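ABC transporter sugar binding protein (Xanthomonas axonopodis pv. citri, PDB 3UOR) probably binds maltose or related sugars in the periplasm as the solute-binding component of an ABC importer. Local coordinates at residues Met67-Phe78 with Trp93-Thr102; Ile115-Val125 with Pro341-Leu349. All coordinates share one frame; numbering follows the deposited sequence.

Interaction 1 of 2, residues Met67-Phe78 with Trp93-Thr102; sequences MTAAHEKLLTAF and WLPEFALLDT
Two nearly parallel helices of the periplasmic-binding-protein fold, 67-78 and 94-99, pack through an aromatic cluster of His71, Trp93 and Phe97, with their axes 12.5 Å apart at closest approach and inclined by 5°. With CG anti to the backbone N (chi1 -163°), the His71 imidazole swings edge-on to the face of the Trp93 six-membered ring, the two planes at 89°. His71 CB, placed by the helix backbone, adds a CH-pi contact over the same face. In turn Phe97 directs its own edge at the face of the imidazole in an offset edge-to-face pair. The rotation of the imidazole is further set by a hydrogen bond from His71 NE2 to Glu96 OE1 at 3.0 Å; Glu96 OE1 lies close to the imidazole plane, but is met from above the carboxylate's own plane. The Met67 chain, bent at chi2 and chi3, makes an oblique Met-aromatic contact with Trp93 and places its CE 3.3 Å from Trp93 CH2. Further along, Leu74 CB packs 3.8 Å from Phe97 CZ, and Leu75 CD2 meets Leu100 CD2. A Schellman motif at Asp101 then turns the chain, and Thr102 CG2 sits over one face of the Phe78 ring, 3.7 Å from its centroid. Behind the contact, Leu74 reaches Trp35 of strand 30-36 and Cys87 and Leu89 of strand 86-90, while Ala98 and Leu99 rest on Val131 of strand 130-131.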
loop_
_atom_site.group_PDB
_atom_site.type_symbol
_atom_site.label_atom_id
_atom_site.label_comp_id
_atom_site.label_asym_id
_atom_site.label_seq_id
_atom_site.Cartn_x
_atom_site.Cartn_y
_atom_site.Cartn_z
ATOM N N MET A 67 5.510 14.988 -1.712
ATOM C CA MET A 67 5.026 13.977 -2.641
ATOM C C MET A 67 4.257 14.597 -3.814
ATOM O O MET A 67 4.418 14.185 -4.967
ATOM C CB MET A 67 4.159 12.958 -1.905
ATOM C CG MET A 67 3.954 11.647 -2.653
ATOM S SD MET A 67 5.207 10.411 -2.278
ATOM C CE MET A 67 6.348 10.650 -3.631
ATOM N N THR A 68 3.431 15.594 -3.518
ATOM C CA THR A 68 2.598 16.215 -4.541
ATOM C C THR A 68 3.415 16.876 -5.650
ATOM O O THR A 68 2.883 17.172 -6.719
ATOM C CB THR A 68 1.636 17.248 -3.928
ATOM O OG1 THR A 68 2.390 18.252 -3.234
ATOM C CG2 THR A 68 0.692 16.568 -2.958
ATOM N N ALA A 69 4.699 17.108 -5.392
ATOM C CA ALA A 69 5.583 17.741 -6.369
ATOM C C ALA A 69 6.686 16.801 -6.828
ATOM O O ALA A 69 7.476 17.135 -7.711
ATOM C CB ALA A 69 6.193 18.983 -5.778
ATOM N N ALA A 70 6.742 15.625 -6.221
ATOM C CA ALA A 70 7.842 14.704 -6.449
ATOM C C ALA A 70 7.873 14.180 -7.878
ATOM O O ALA A 70 8.934 14.125 -8.498
ATOM C CB ALA A 70 7.767 13.563 -5.476
ATOM N N HIS A 71 6.716 13.791 -8.399
ATOM C CA HIS A 71 6.655 13.232 -9.744
ATOM C C HIS A 71 7.070 14.229 -10.831
ATOM O O HIS A 71 7.695 13.852 -11.817
ATOM C CB HIS A 71 5.267 12.680 -10.054
ATOM C CG HIS A 71 5.247 11.763 -11.233
ATOM N ND1 HIS A 71 5.243 12.223 -12.533
ATOM C CD2 HIS A 71 5.256 10.411 -11.312
ATOM C CE1 HIS A 71 5.239 11.193 -13.362
ATOM N NE2 HIS A 71 5.247 10.083 -12.645
ATOM N N GLU A 72 6.717 15.498 -10.652
ATOM C CA GLU A 72 7.142 16.532 -11.588
ATOM C C GLU A 72 8.617 16.825 -11.429
ATOM O O GLU A 72 9.348 16.931 -12.416
ATOM C CB GLU A 72 6.369 17.827 -11.370
ATOM C CG GLU A 72 5.059 17.915 -12.116
ATOM C CD GLU A 72 4.452 19.303 -12.032
ATOM O OE1 GLU A 72 5.173 20.284 -12.322
ATOM O OE2 GLU A 72 3.258 19.409 -11.671
ATOM N N LYS A 73 9.060 16.986 -10.188
ATOM C CA LYS A 73 10.453 17.336 -9.964
ATOM C C LYS A 73 11.376 16.289 -10.599
ATOM O O LYS A 73 12.457 16.617 -11.092
ATOM C CB LYS A 73 10.746 17.514 -8.472
ATOM C CG LYS A 73 12.199 17.869 -8.181
ATOM C CD LYS A 73 12.373 18.558 -6.838
ATOM C CE LYS A 73 13.705 19.303 -6.793
ATOM N NZ LYS A 73 13.871 20.144 -5.573
ATOM N N LEU A 74 10.926 15.036 -10.608
ATOM C CA LEU A 74 11.727 13.924 -11.112
ATOM C C LEU A 74 11.755 13.882 -12.630
ATOM O O LEU A 74 12.828 13.840 -13.225
ATOM C CB LEU A 74 11.221 12.597 -10.558
ATOM C CG LEU A 74 11.729 12.248 -9.156
ATOM C CD1 LEU A 74 10.939 11.080 -8.578
ATOM C CD2 LEU A 74 13.230 11.951 -9.164
ATOM N N LEU A 75 10.583 13.876 -13.257
ATOM C CA LEU A 75 10.505 13.992 -14.707
ATOM C C LEU A 75 11.312 15.203 -15.163
ATOM O O LEU A 75 12.047 15.143 -16.149
ATOM C CB LEU A 75 9.053 14.129 -15.165
ATOM C CG LEU A 75 8.175 12.894 -14.983
ATOM C CD1 LEU A 75 6.802 13.144 -15.582
ATOM C CD2 LEU A 75 8.834 11.685 -15.629
ATOM N N THR A 76 11.178 16.296 -14.420
ATOM C CA THR A 76 11.908 17.525 -14.702
ATOM C C THR A 76 13.419 17.357 -14.543
ATOM O O THR A 76 14.183 17.680 -15.454
ATOM C CB THR A 76 11.418 18.678 -13.803
ATOM O OG1 THR A 76 10.142 19.142 -14.275
ATOM C CG2 THR A 76 12.422 19.828 -13.808
ATOM N N ALA A 77 13.845 16.861 -13.384
ATOM C CA ALA A 77 15.264 16.622 -13.143
ATOM C C ALA A 77 15.827 15.654 -14.177
ATOM O O ALA A 77 16.983 15.773 -14.584
ATOM C CB ALA A 77 15.487 16.090 -11.740
ATOM N N PHE A 78 15.009 14.696 -14.600
ATOM C CA PHE A 78 15.425 13.769 -15.642
ATOM C C PHE A 78 15.866 14.542 -16.874
ATOM O O PHE A 78 17.049 14.590 -17.187
ATOM C CB PHE A 78 14.290 12.819 -16.012
ATOM C CG PHE A 78 14.622 11.885 -17.143
ATOM C CD1 PHE A 78 15.876 11.307 -17.237
ATOM C CD2 PHE A 78 13.672 11.572 -18.105
ATOM C CE1 PHE A 78 16.182 10.441 -18.277
ATOM C CE2 PHE A 78 13.968 10.702 -19.144
ATOM C CZ PHE A 78 15.225 10.137 -19.231
ATOM N N TRP A 93 5.152 3.879 -9.169
ATOM C CA TRP A 93 5.918 4.732 -10.069
ATOM C C TRP A 93 7.033 3.985 -10.795
ATOM O O TRP A 93 7.524 4.455 -11.807
ATOM C CB TRP A 93 6.535 5.903 -9.305
ATOM C CG TRP A 93 5.537 6.856 -8.768
ATOM C CD1 TRP A 93 4.181 6.723 -8.801
ATOM C CD2 TRP A 93 5.803 8.100 -8.113
ATOM N NE1 TRP A 93 3.587 7.805 -8.205
ATOM C CE2 TRP A 93 4.562 8.666 -7.777
ATOM C CE3 TRP A 93 6.968 8.788 -7.782
ATOM C CZ2 TRP A 93 4.454 9.883 -7.127
ATOM C CZ3 TRP A 93 6.860 9.992 -7.139
ATOM C CH2 TRP A 93 5.612 10.532 -6.820
ATOM N N LEU A 94 7.455 2.838 -10.274
ATOM C CA LEU A 94 8.581 2.099 -10.869
ATOM C C LEU A 94 8.424 1.812 -12.363
ATOM O O LEU A 94 9.359 2.044 -13.127
ATOM C CB LEU A 94 8.814 0.780 -10.136
ATOM C CG LEU A 94 10.076 0.614 -9.307
ATOM C CD1 LEU A 94 10.233 1.776 -8.355
ATOM C CD2 LEU A 94 9.998 -0.689 -8.550
ATOM N N PRO A 95 7.256 1.277 -12.782
ATOM C CA PRO A 95 7.131 0.887 -14.190
ATOM C C PRO A 95 7.395 2.062 -15.115
ATOM O O PRO A 95 8.020 1.897 -16.152
ATOM C CB PRO A 95 5.676 0.438 -14.293
ATOM C CG PRO A 95 5.364 -0.080 -12.949
ATOM C CD PRO A 95 6.068 0.873 -12.010
ATOM N N GLU A 96 6.949 3.246 -14.726
ATOM C CA GLU A 96 7.188 4.426 -15.533
ATOM C C GLU A 96 8.668 4.777 -15.620
ATOM O O GLU A 96 9.203 4.949 -16.718
ATOM C CB GLU A 96 6.396 5.626 -15.018
ATOM C CG GLU A 96 6.651 6.885 -15.850
ATOM C CD GLU A 96 5.714 8.024 -15.502
ATOM O OE1 GLU A 96 4.851 7.837 -14.614
ATOM O OE2 GLU A 96 5.837 9.104 -16.119
ATOM N N PHE A 97 9.338 4.896 -14.476
ATOM C CA PHE A 97 10.753 5.249 -14.515
ATOM C C PHE A 97 11.617 4.138 -15.112
ATOM O O PHE A 97 12.663 4.409 -15.700
ATOM C CB PHE A 97 11.238 5.742 -13.151
ATOM C CG PHE A 97 10.667 7.082 -12.788
ATOM C CD1 PHE A 97 11.353 8.250 -13.088
ATOM C CD2 PHE A 97 9.418 7.178 -12.203
ATOM C CE1 PHE A 97 10.809 9.501 -12.785
ATOM C CE2 PHE A 97 8.860 8.431 -11.894
ATOM C CZ PHE A 97 9.555 9.587 -12.188
ATOM N N ALA A 98 11.160 2.895 -14.997
ATOM C CA ALA A 98 11.863 1.775 -15.617
ATOM C C ALA A 98 11.739 1.839 -17.137
ATOM O O ALA A 98 12.730 1.734 -17.862
ATOM C CB ALA A 98 11.334 0.451 -15.098
ATOM N N LEU A 99 10.517 2.022 -17.623
ATOM C CA LEU A 99 10.295 2.073 -19.061
ATOM C C LEU A 99 10.819 3.375 -19.689
ATOM O O LEU A 99 11.019 3.454 -20.899
ATOM C CB LEU A 99 8.826 1.778 -19.395
ATOM C CG LEU A 99 8.405 0.426 -18.782
ATOM C CD1 LEU A 99 6.962 0.069 -19.091
ATOM C CD2 LEU A 99 9.333 -0.715 -19.215
ATOM N N LEU A 100 11.076 4.380 -18.861
ATOM C CA LEU A 100 11.814 5.559 -19.305
ATOM C C LEU A 100 13.326 5.285 -19.289
ATOM O O LEU A 100 14.129 6.181 -19.555
ATOM C CB LEU A 100 11.524 6.727 -18.374
ATOM C CG LEU A 100 10.854 7.953 -18.966
ATOM C CD1 LEU A 100 9.767 7.518 -19.911
ATOM C CD2 LEU A 100 10.301 8.816 -17.849
ATOM N N ASP A 101 13.711 4.059 -18.938
ATOM C CA ASP A 101 15.124 3.673 -18.848
ATOM C C ASP A 101 15.974 4.594 -17.952
ATOM O O ASP A 101 17.120 4.899 -18.270
ATOM C CB ASP A 101 15.746 3.550 -20.252
ATOM C CG ASP A 101 17.124 2.890 -20.234
ATOM O OD1 ASP A 101 17.335 1.945 -19.438
ATOM O OD2 ASP A 101 18.001 3.315 -21.025
ATOM N N THR A 102 15.432 5.016 -16.816
ATOM C CA THR A 102 16.203 5.845 -15.892
ATOM C C THR A 102 16.751 5.045 -14.714
ATOM O O THR A 102 17.504 5.569 -13.882
ATOM C CB THR A 102 15.337 6.958 -15.292
ATOM O OG1 THR A 102 14.285 6.371 -14.498
ATOM C CG2 THR A 102 14.741 7.826 -16.396
#

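Interaction 2 of 2, residues Ile115-Val125 with Pro341-Leu349; sequences IVDPADYFPGV and PPRRSTWKL
Ile115 offers its carbonyl to the end of the Arg343 guanidinium: NH1 and NH2 both donate to Ile115 O, at 2.7 and 3.0 Å, with the oxygen close to the guanidinium plane. Asp117 closes an Asx turn on Ala119 N, and Ala119 O in turn accepts from Arg344 NH1, which lies in the carbonyl plane. Arg344 has a stronger partner for its NE in Glu366. Asp120 is the polar hub. Its OD1 receives Arg343 NE on the anti lone pair at 2.8 Å, in a salt bridge, and Ser345 OG at 2.8 Å and Ser345 N from the syn side, while a water joins OD2 to Arg344 NH1. Asp120 O also takes a nearly straight bond from Arg344 N (2.7 Å, 168°). At Tyr121 the backbones form a single beta bridge with Arg343; Tyr121 lies between the 3-10 segment 118-120 and the helix beginning at Pro123, and Arg343 precedes a weakly bonded helix at about 344-348. Arg343 CB lies 4.0 Å above the centre of the Tyr121 ring; with its CG between the backbone N and the carbonyl carbon (chi1 58°), the chain runs on over the ring to the guanidinium. Phe122 N bonds to Pro342 O, and the Phe122 ring turns its edge to the face of the Trp347 five-membered ring in an offset edge-to-face pair, planes at 70°. Val125 CG1 packs 3.9 Å from Pro342 CB, and both side chains rest on Val142 of strand 134-150.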
loop_
_atom_site.group_PDB
_atom_site.type_symbol
_atom_site.label_atom_id
_atom_site.label_comp_id
_atom_site.label_asym_id
_atom_site.label_seq_id
_atom_site.Cartn_x
_atom_site.Cartn_y
_atom_site.Cartn_z
ATOM N N ILE A 115 23.499 -8.738 2.881
ATOM C CA ILE A 115 22.416 -8.143 3.650
ATOM C C ILE A 115 21.058 -8.268 2.941
ATOM O O ILE A 115 20.077 -8.658 3.539
ATOM C CB ILE A 115 22.718 -6.674 3.999
ATOM C CG1 ILE A 115 23.700 -6.612 5.180
ATOM C CG2 ILE A 115 21.432 -5.928 4.359
ATOM C CD1 ILE A 115 24.568 -5.364 5.151
ATOM N N VAL A 116 21.033 -7.990 1.652
ATOM C CA VAL A 116 19.806 -8.041 0.886
ATOM C C VAL A 116 19.588 -9.388 0.232
ATOM O O VAL A 116 20.093 -9.664 -0.853
ATOM C CB VAL A 116 19.804 -6.964 -0.185
ATOM C CG1 VAL A 116 18.460 -6.967 -0.943
ATOM C CG2 VAL A 116 20.074 -5.615 0.457
ATOM N N ASP A 117 18.782 -10.207 0.884
ATOM C CA ASP A 117 18.486 -11.544 0.418
ATOM C C ASP A 117 17.020 -11.593 -0.031
ATOM O O ASP A 117 16.124 -11.478 0.789
ATOM C CB ASP A 117 18.731 -12.497 1.590
ATOM C CG ASP A 117 18.216 -13.887 1.338
ATOM O OD1 ASP A 117 17.850 -14.200 0.181
ATOM O OD2 ASP A 117 18.177 -14.672 2.316
ATOM N N PRO A 118 16.776 -11.781 -1.341
ATOM C CA PRO A 118 15.409 -11.689 -1.859
ATOM C C PRO A 118 14.479 -12.689 -1.207
ATOM O O PRO A 118 13.296 -12.397 -1.053
ATOM C CB PRO A 118 15.572 -12.023 -3.338
ATOM C CG PRO A 118 17.008 -11.670 -3.643
ATOM C CD PRO A 118 17.752 -12.077 -2.406
ATOM N N ALA A 119 14.991 -13.852 -0.818
ATOM C CA ALA A 119 14.118 -14.877 -0.244
ATOM C C ALA A 119 13.555 -14.445 1.110
ATOM O O ALA A 119 12.595 -15.030 1.602
ATOM C CB ALA A 119 14.868 -16.223 -0.106
ATOM N N ASP A 120 14.158 -13.433 1.725
ATOM C CA ASP A 120 13.688 -12.972 3.041
ATOM C C ASP A 120 12.624 -11.870 2.911
ATOM O O ASP A 120 12.047 -11.438 3.911
ATOM C CB ASP A 120 14.868 -12.468 3.870
ATOM C CG ASP A 120 14.497 -12.146 5.309
ATOM O OD1 ASP A 120 14.870 -11.040 5.783
ATOM O OD2 ASP A 120 13.836 -12.987 5.956
ATOM N N TYR A 121 12.367 -11.418 1.679
ATOM C CA TYR A 121 11.388 -10.354 1.443
ATOM C C TYR A 121 10.011 -10.933 1.128
ATOM O O TYR A 121 9.887 -11.944 0.438
ATOM C CB TYR A 121 11.836 -9.451 0.281
ATOM C CG TYR A 121 12.900 -8.447 0.675
ATOM C CD1 TYR A 121 12.586 -7.114 0.845
ATOM C CD2 TYR A 121 14.219 -8.840 0.900
ATOM C CE1 TYR A 121 13.546 -6.197 1.214
ATOM C CE2 TYR A 121 15.189 -7.916 1.271
ATOM C CZ TYR A 121 14.846 -6.603 1.420
ATOM O OH TYR A 121 15.784 -5.662 1.777
ATOM N N PHE A 122 8.964 -10.306 1.634
ATOM C CA PHE A 122 7.631 -10.814 1.325
ATOM C C PHE A 122 7.479 -10.855 -0.198
ATOM O O PHE A 122 7.854 -9.910 -0.887
ATOM C CB PHE A 122 6.559 -9.972 2.013
ATOM C CG PHE A 122 6.709 -9.928 3.513
ATOM C CD1 PHE A 122 6.440 -11.050 4.279
ATOM C CD2 PHE A 122 7.124 -8.769 4.151
ATOM C CE1 PHE A 122 6.567 -11.023 5.666
ATOM C CE2 PHE A 122 7.264 -8.731 5.534
ATOM C CZ PHE A 122 6.998 -9.871 6.294
ATOM N N PRO A 123 6.989 -11.980 -0.731
ATOM C CA PRO A 123 7.066 -12.178 -2.187
ATOM C C PRO A 123 6.248 -11.144 -2.969
ATOM O O PRO A 123 6.744 -10.643 -3.967
ATOM C CB PRO A 123 6.528 -13.606 -2.389
ATOM C CG PRO A 123 5.724 -13.892 -1.140
ATOM C CD PRO A 123 6.426 -13.146 -0.030
ATOM N N GLY A 124 5.037 -10.817 -2.517
ATOM C CA GLY A 124 4.239 -9.804 -3.174
ATOM C C GLY A 124 4.921 -8.441 -3.116
ATOM O O GLY A 124 4.789 -7.632 -4.023
ATOM N N VAL A 125 5.664 -8.185 -2.048
ATOM C CA VAL A 125 6.411 -6.928 -1.932
ATOM C C VAL A 125 7.626 -6.889 -2.876
ATOM O O VAL A 125 7.855 -5.897 -3.562
ATOM C CB VAL A 125 6.854 -6.701 -0.486
ATOM C CG1 VAL A 125 7.726 -5.466 -0.379
ATOM C CG2 VAL A 125 5.616 -6.578 0.422
ATOM N N PRO A 341 8.282 -2.920 7.899
ATOM C CA PRO A 341 9.445 -3.536 7.255
ATOM C C PRO A 341 8.994 -4.459 6.142
ATOM O O PRO A 341 7.960 -5.117 6.273
ATOM C CB PRO A 341 10.072 -4.342 8.386
ATOM C CG PRO A 341 9.730 -3.551 9.637
ATOM C CD PRO A 341 8.289 -3.096 9.357
ATOM N N PRO A 342 9.773 -4.532 5.062
ATOM C CA PRO A 342 9.405 -5.378 3.919
ATOM C C PRO A 342 10.031 -6.758 3.975
ATOM O O PRO A 342 9.881 -7.483 2.995
ATOM C CB PRO A 342 9.995 -4.620 2.730
ATOM C CG PRO A 342 11.190 -3.952 3.283
ATOM C CD PRO A 342 10.868 -3.608 4.735
ATOM N N ARG A 343 10.706 -7.123 5.072
ATOM C CA ARG A 343 11.384 -8.436 5.129
ATOM C C ARG A 343 11.147 -9.210 6.427
ATOM O O ARG A 343 10.969 -8.620 7.473
ATOM C CB ARG A 343 12.897 -8.309 4.837
ATOM C CG ARG A 343 13.668 -7.388 5.761
ATOM C CD ARG A 343 15.140 -7.229 5.328
ATOM N NE ARG A 343 15.803 -8.518 5.133
ATOM C CZ ARG A 343 17.098 -8.651 4.841
ATOM N NH1 ARG A 343 17.879 -7.575 4.742
ATOM N NH2 ARG A 343 17.615 -9.858 4.646
ATOM N N ARG A 344 11.142 -10.536 6.345
ATOM C CA ARG A 344 10.766 -11.359 7.488
ATOM C C ARG A 344 11.698 -11.209 8.655
ATOM O O ARG A 344 11.271 -11.267 9.804
ATOM C CB ARG A 344 10.727 -12.829 7.111
ATOM C CG ARG A 344 9.741 -13.095 6.056
ATOM C CD ARG A 344 9.305 -14.517 6.071
ATOM N NE ARG A 344 8.444 -14.712 4.914
ATOM C CZ ARG A 344 8.911 -14.868 3.686
ATOM N NH1 ARG A 344 10.225 -14.867 3.478
ATOM N NH2 ARG A 344 8.072 -15.027 2.674
ATOM N N SER A 345 12.979 -11.023 8.382
ATOM C CA SER A 345 13.909 -11.033 9.497
ATOM C C SER A 345 13.757 -9.786 10.369
ATOM O O SER A 345 13.994 -9.834 11.570
ATOM C CB SER A 345 15.357 -11.307 9.049
ATOM O OG SER A 345 15.875 -10.262 8.264
ATOM N N THR A 346 13.330 -8.673 9.785
ATOM C CA THR A 346 13.074 -7.501 10.613
ATOM C C THR A 346 11.890 -7.783 11.520
ATOM O O THR A 346 11.853 -7.327 12.653
ATOM C CB THR A 346 12.763 -6.274 9.789
ATOM O OG1 THR A 346 13.801 -6.092 8.831
ATOM C CG2 THR A 346 12.707 -5.044 10.683
ATOM N N TRP A 347 10.933 -8.554 11.007
ATOM C CA TRP A 347 9.728 -8.892 11.755
ATOM C C TRP A 347 10.014 -9.851 12.902
ATOM O O TRP A 347 9.201 -9.970 13.813
ATOM C CB TRP A 347 8.645 -9.459 10.826
ATOM C CG TRP A 347 7.880 -8.334 10.129
ATOM C CD1 TRP A 347 8.182 -7.763 8.934
ATOM C CD2 TRP A 347 6.739 -7.626 10.637
ATOM N NE1 TRP A 347 7.286 -6.758 8.646
ATOM C CE2 TRP A 347 6.397 -6.647 9.686
ATOM C CE3 TRP A 347 5.970 -7.732 11.802
ATOM C CZ2 TRP A 347 5.312 -5.790 9.853
ATOM C CZ3 TRP A 347 4.895 -6.876 11.972
ATOM C CH2 TRP A 347 4.574 -5.916 10.995
ATOM N N LYS A 348 11.169 -10.521 12.860
ATOM C CA LYS A 348 11.532 -11.456 13.930
ATOM C C LYS A 348 12.187 -10.748 15.114
ATOM O O LYS A 348 12.264 -11.301 16.199
ATOM C CB LYS A 348 12.438 -12.579 13.412
ATOM C CG LYS A 348 11.743 -13.548 12.446
ATOM C CD LYS A 348 12.758 -14.461 11.778
ATOM C CE LYS A 348 12.297 -14.889 10.382
ATOM N NZ LYS A 348 13.412 -14.825 9.366
ATOM N N LEU A 349 12.673 -9.528 14.897
ATOM C CA LEU A 349 13.262 -8.741 15.984
ATOM C C LEU A 349 12.227 -8.472 17.073
ATOM O O LEU A 349 11.064 -8.180 16.785
ATOM C CB LEU A 349 13.855 -7.431 15.449
ATOM C CG LEU A 349 15.025 -7.635 14.487
ATOM C CD1 LEU A 349 15.459 -6.327 13.877
ATOM C CD2 LEU A 349 16.219 -8.305 15.232
HETATM O O HOH W 1 18.045 -13.047 5.353
HETATM O O HOH W 2 12.638 -15.359 5.362
#

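From the N terminus the chain first closes interaction 1, a short loop of 14 residues that carries strand 86-90 between segment 67-78 and segment 93-102. Only after that does segment 115-125 open interaction 2, whose partner 341-349 arrives 216 residues later, so the two contacts follow one another in series and neither nest nor cross. The first is thus local, joining neighbouring helices beside the central sheet, whereas the second draws an early part of the chain against the region after helix 327-337. Their centres lie 26 Å apart, with nearest atoms about 8 Å from each other and no direct touch.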